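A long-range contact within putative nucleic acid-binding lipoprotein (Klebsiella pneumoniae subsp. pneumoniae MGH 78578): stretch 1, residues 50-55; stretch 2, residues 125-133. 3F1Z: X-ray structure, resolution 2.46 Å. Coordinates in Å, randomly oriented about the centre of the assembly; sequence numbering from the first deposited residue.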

ATOM      1  N   LYS A  50      -9.443  -3.925   6.881  1.00 31.53           N
ATOM      2  CA  LYS A  50     -10.101  -3.124   5.872  1.00 32.93           C
ATOM      3  C   LYS A  50      -9.225  -2.885   4.655  1.00 32.37           C
ATOM      4  O   LYS A  50      -7.991  -2.961   4.709  1.00 32.15           O
ATOM      5  CB  LYS A  50     -10.519  -1.788   6.464  1.00 34.48           C
ATOM      6  CG  LYS A  50     -11.397  -1.955   7.692  1.00 35.77           C
ATOM      7  CD  LYS A  50     -12.162  -0.673   8.035  1.00 36.69           C
ATOM      8  CE  LYS A  50     -12.973  -0.804   9.337  1.00 37.24           C
ATOM      9  NZ  LYS A  50     -13.579  -2.156   9.436  1.00 38.91           N
ATOM     10  N   TRP A  51      -9.872  -2.573   3.549  1.00 31.77           N
ATOM     11  CA  TRP A  51      -9.171  -2.335   2.312  1.00 30.68           C
ATOM     12  C   TRP A  51      -9.185  -0.863   2.039  1.00 30.01           C
ATOM     13  O   TRP A  51     -10.187  -0.226   2.240  1.00 30.76           O
ATOM     14  CB  TRP A  51      -9.881  -3.073   1.181  1.00 30.48           C
ATOM     15  CG  TRP A  51      -9.836  -4.574   1.318  1.00 30.44           C
ATOM     16  CD1 TRP A  51     -10.726  -5.356   2.012  1.00 30.58           C
ATOM     17  CD2 TRP A  51      -8.876  -5.465   0.743  1.00 28.72           C
ATOM     18  NE1 TRP A  51     -10.373  -6.685   1.892  1.00 30.49           N
ATOM     19  CE2 TRP A  51      -9.240  -6.777   1.126  1.00 29.73           C
ATOM     20  CE3 TRP A  51      -7.740  -5.283  -0.041  1.00 29.80           C
ATOM     21  CZ2 TRP A  51      -8.501  -7.905   0.749  1.00 29.76           C
ATOM     22  CZ3 TRP A  51      -6.992  -6.401  -0.418  1.00 30.35           C
ATOM     23  CH2 TRP A  51      -7.386  -7.701  -0.032  1.00 30.40           C
ATOM     24  N   VAL A  52      -8.068  -0.319   1.581  1.00 29.49           N
ATOM     25  CA  VAL A  52      -8.001   1.066   1.228  1.00 28.54           C
ATOM     26  C   VAL A  52      -7.417   1.199  -0.172  1.00 28.63           C
ATOM     27  O   VAL A  52      -6.628   0.365  -0.586  1.00 29.07           O
ATOM     28  CB  VAL A  52      -7.215   1.877   2.272  1.00 28.63           C
ATOM     29  CG1 VAL A  52      -7.984   1.865   3.643  1.00 27.45           C
ATOM     30  CG2 VAL A  52      -5.805   1.388   2.387  1.00 27.66           C
ATOM     31  N   LYS A  53      -7.831   2.245  -0.885  1.00 28.71           N
ATOM     32  CA  LYS A  53      -7.375   2.552  -2.244  1.00 30.28           C
ATOM     33  C   LYS A  53      -6.577   3.857  -2.148  1.00 30.18           C
ATOM     34  O   LYS A  53      -7.137   4.937  -1.863  1.00 31.40           O
ATOM     35  CB  LYS A  53      -8.590   2.662  -3.184  1.00 30.78           C
ATOM     36  CG  LYS A  53      -8.202   2.828  -4.627  1.00 31.61           C
ATOM     37  CD  LYS A  53      -9.336   2.572  -5.611  1.00 31.69           C
ATOM     38  CE  LYS A  53     -10.260   3.718  -5.770  1.00 33.08           C
ATOM     39  NZ  LYS A  53     -11.196   3.492  -6.927  1.00 32.48           N
ATOM     40  N   VAL A  54      -5.263   3.763  -2.319  1.00 30.75           N
ATOM     41  CA  VAL A  54      -4.353   4.917  -2.093  1.00 29.22           C
ATOM     42  C   VAL A  54      -3.643   5.283  -3.385  1.00 30.37           C
ATOM     43  O   VAL A  54      -3.134   4.415  -4.092  1.00 31.61           O
ATOM     44  CB  VAL A  54      -3.312   4.601  -0.998  1.00 28.63           C
ATOM     45  CG1 VAL A  54      -2.402   5.842  -0.676  1.00 28.47           C
ATOM     46  CG2 VAL A  54      -3.989   4.105   0.265  1.00 26.68           C
ATOM     47  N   ARG A  55      -3.617   6.580  -3.683  1.00 31.37           N
ATOM     48  CA  ARG A  55      -2.997   7.117  -4.892  1.00 32.03           C
ATOM     49  C   ARG A  55      -1.729   7.848  -4.490  1.00 31.65           C
ATOM     50  O   ARG A  55      -1.702   8.505  -3.453  1.00 32.83           O
ATOM     51  CB  ARG A  55      -3.977   8.058  -5.556  1.00 32.25           C
ATOM     52  CG  ARG A  55      -3.503   8.777  -6.797  1.00 33.23           C
ATOM     53  CD  ARG A  55      -4.718   9.447  -7.406  1.00 33.89           C
ATOM     54  NE  ARG A  55      -4.431  10.149  -8.635  1.00 34.39           N
ATOM     55  CZ  ARG A  55      -3.966  11.370  -8.647  1.00 34.66           C
ATOM     56  NH1 ARG A  55      -3.761  11.949  -7.504  1.00 36.49           N
ATOM     57  NH2 ARG A  55      -3.701  11.998  -9.764  1.00 33.75           N
ATOM     58  N   THR A 125       2.294  -1.555   6.297  1.00 30.76           N
ATOM     59  CA  THR A 125       2.678  -2.109   5.012  1.00 29.55           C
ATOM     60  C   THR A 125       1.400  -2.810   4.556  1.00 29.04           C
ATOM     61  O   THR A 125       0.937  -3.763   5.197  1.00 28.24           O
ATOM     62  CB  THR A 125       3.853  -3.094   5.117  1.00 29.29           C
ATOM     63  OG1 THR A 125       5.002  -2.386   5.594  1.00 28.15           O
ATOM     64  CG2 THR A 125       4.165  -3.659   3.735  1.00 29.36           C
ATOM     65  N   LEU A 126       0.792  -2.281   3.506  1.00 28.71           N
ATOM     66  CA  LEU A 126      -0.446  -2.822   2.980  1.00 29.94           C
ATOM     67  C   LEU A 126      -0.173  -4.191   2.322  1.00 30.71           C
ATOM     68  O   LEU A 126       0.842  -4.366   1.634  1.00 31.69           O
ATOM     69  CB  LEU A 126      -1.120  -1.830   2.027  1.00 28.99           C
ATOM     70  CG  LEU A 126      -1.656  -0.581   2.737  1.00 28.28           C
ATOM     71  CD1 LEU A 126      -2.363   0.361   1.766  1.00 26.63           C
ATOM     72  CD2 LEU A 126      -2.601  -0.980   3.840  1.00 26.74           C
ATOM     73  N   GLN A 127      -1.068  -5.134   2.599  1.00 29.87           N
ATOM     74  CA  GLN A 127      -0.964  -6.523   2.188  1.00 30.69           C
ATOM     75  C   GLN A 127      -1.977  -6.860   1.099  1.00 30.21           C
ATOM     76  O   GLN A 127      -2.948  -6.136   0.930  1.00 27.23           O
ATOM     77  CB  GLN A 127      -1.253  -7.406   3.419  1.00 30.53           C
ATOM     78  CG  GLN A 127      -0.353  -7.081   4.600  1.00 30.76           C
ATOM     79  CD  GLN A 127       1.112  -7.364   4.316  1.00 31.76           C
ATOM     80  OE1 GLN A 127       1.432  -8.362   3.680  1.00 33.05           O
ATOM     81  NE2 GLN A 127       2.011  -6.492   4.783  1.00 31.03           N
ATOM     82  N   ASN A 128      -1.761  -7.996   0.415  1.00 31.23           N
ATOM     83  CA  ASN A 128      -2.645  -8.502  -0.688  1.00 32.94           C
ATOM     84  C   ASN A 128      -3.062  -7.437  -1.687  1.00 31.89           C
ATOM     85  O   ASN A 128      -4.200  -7.325  -2.036  1.00 31.67           O
ATOM     86  CB  ASN A 128      -3.864  -9.181  -0.120  1.00 35.56           C
ATOM     87  CG  ASN A 128      -3.493 -10.342   0.766  1.00 40.81           C
ATOM     88  OD1 ASN A 128      -2.727 -11.243   0.358  1.00 45.27           O
ATOM     89  ND2 ASN A 128      -4.026 -10.346   2.005  1.00 44.39           N
ATOM     90  N   PRO A 129      -2.110  -6.646  -2.152  1.00 31.19           N
ATOM     91  CA  PRO A 129      -2.504  -5.521  -2.940  1.00 31.46           C
ATOM     92  C   PRO A 129      -2.908  -5.809  -4.328  1.00 31.98           C
ATOM     93  O   PRO A 129      -2.560  -6.856  -4.870  1.00 32.98           O
ATOM     94  CB  PRO A 129      -1.248  -4.636  -2.958  1.00 30.93           C
ATOM     95  CG  PRO A 129      -0.247  -5.325  -2.172  1.00 31.77           C
ATOM     96  CD  PRO A 129      -0.663  -6.703  -1.941  1.00 31.30           C
ATOM     97  N   LYS A 130      -3.560  -4.823  -4.931  1.00 32.89           N
ATOM     98  CA  LYS A 130      -4.032  -4.928  -6.317  1.00 35.43           C
ATOM     99  C   LYS A 130      -3.841  -3.567  -6.992  1.00 33.81           C
ATOM    100  O   LYS A 130      -4.337  -2.542  -6.496  1.00 31.03           O
ATOM    101  CB  LYS A 130      -5.505  -5.344  -6.329  1.00 36.69           C
ATOM    102  CG  LYS A 130      -6.090  -5.647  -7.689  1.00 39.77           C
ATOM    103  CD  LYS A 130      -7.679  -5.719  -7.622  1.00 40.13           C
ATOM    104  CE  LYS A 130      -8.393  -6.162  -8.924  1.00 41.17           C
ATOM    105  NZ  LYS A 130      -9.939  -6.280  -8.645  1.00 42.34           N
ATOM    106  N   VAL A 131      -3.075  -3.537  -8.079  1.00 32.67           N
ATOM    107  CA  VAL A 131      -2.880  -2.285  -8.776  1.00 32.99           C
ATOM    108  C   VAL A 131      -4.129  -1.977  -9.594  1.00 34.49           C
ATOM    109  O   VAL A 131      -4.556  -2.791 -10.389  1.00 35.07           O
ATOM    110  CB  VAL A 131      -1.633  -2.291  -9.672  1.00 32.14           C
ATOM    111  CG1 VAL A 131      -1.601  -0.990 -10.560  1.00 29.03           C
ATOM    112  CG2 VAL A 131      -0.354  -2.430  -8.818  1.00 28.07           C
ATOM    113  N   VAL A 132      -4.718  -0.810  -9.368  1.00 36.97           N
ATOM    114  CA  VAL A 132      -5.955  -0.403 -10.028  1.00 39.27           C
ATOM    115  C   VAL A 132      -5.621   0.288 -11.326  1.00 41.22           C
ATOM    116  O   VAL A 132      -6.085  -0.128 -12.383  1.00 42.68           O
ATOM    117  CB  VAL A 132      -6.751   0.565  -9.144  1.00 40.12           C
ATOM    118  CG1 VAL A 132      -7.995   1.052  -9.881  1.00 39.32           C
ATOM    119  CG2 VAL A 132      -7.092  -0.106  -7.806  1.00 40.02           C
ATOM    120  N   LYS A 133      -4.821   1.347 -11.238  1.00 43.49           N
ATOM    121  CA  LYS A 133      -4.307   2.082 -12.414  1.00 47.48           C
ATOM    122  C   LYS A 133      -3.016   2.866 -12.073  1.00 48.37           C
ATOM    123  O   LYS A 133      -2.457   2.743 -10.966  1.00 46.78           O
ATOM    124  CB  LYS A 133      -5.363   3.047 -12.989  1.00 48.48           C
ATOM    125  CG  LYS A 133      -5.707   4.188 -12.056  1.00 48.56           C
ATOM    126  CD  LYS A 133      -6.974   4.920 -12.487  1.00 49.28           C
ATOM    127  CE  LYS A 133      -7.324   5.991 -11.434  1.00 49.38           C
ATOM    128  NZ  LYS A 133      -8.778   6.126 -11.328  1.00 50.26           N
ATOM    129  OXT LYS A 133      -2.519   3.639 -12.928  1.00 49.82           O
TER

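No hydrogen bond crosses between these two stretches, although each contributes β-strand; touching residues lie at least 72 positions apart in sequence. The strand of residues 51-55 and the short strand at 125-127 do not pair as neighbours in one sheet: their axes approach no closer than 8.9 Å and their N-to-C directions differ by 116°. At that spacing backbone amides and carbonyls cannot reach one another, and the contact, which buries 265 Å² counting both sides, is made through side chains, together with backbone carbonyl oxygens of the second stretch that meet the Trp 51 ring.

The apolar part centres on Leu 126, whose CA-to-CB bond points toward the first stretch. Its CA lies 8.7 Å from the CA of Val 52, a gap that the two side chains fill. With chi1 m and chi2 t, Leu 126 places CD1 3.6 Å from CG2 of Val 52, a close van der Waals contact, while the same CD1 lies 4.3 Å from CG2 of Val 54. The two valines alternate with Lys 53 along the extended strand, so their side chains emerge on the same side of it, and one leucine methyl can touch both. All three residues are buried, as expected of hydrocarbon groups withdrawn from solvent.

Trp 51 meets the second stretch where the chain turns a corner at Asn 128. Its CA-to-CB bond points sideways, but the m rotamer, with chi2 at 87°, carries the far end of the indole to the turn. There CZ3 comes within 3.4 Å of the backbone O of Asn 128, which sits at the ring edge, near its plane. Ring hydrogens carry slight positive charge, so an edge approach by a carbonyl oxygen is electrostatically favourable, though weak beside a conventional hydrogen bond. The side chain of Asn 128 adds a van der Waals contact, its CB lying 3.8 Å from CH2 of Trp 51. Asn 128 has positive phi and psi (45° and 47°), in the left-handed region that asparagine tolerates comparatively well.

Beyond the corner, the chain comes back to the first stretch close to the chain's own C-terminus. Val 132 points its CA-to-CB bond toward the first stretch, and its CG2 lies 4.1 Å from CD of Lys 53; the CA atoms of Lys 53 and Val 132 are 8.4 Å apart. This contact uses the aliphatic portion of Lys 53; the charged NZ is hydrogen-bonded elsewhere in the structure. Within the second stretch, Gln 127 turns its side chain back along its own strand, where NE2 donates a hydrogen bond to Thr 125 O at 3.0 Å.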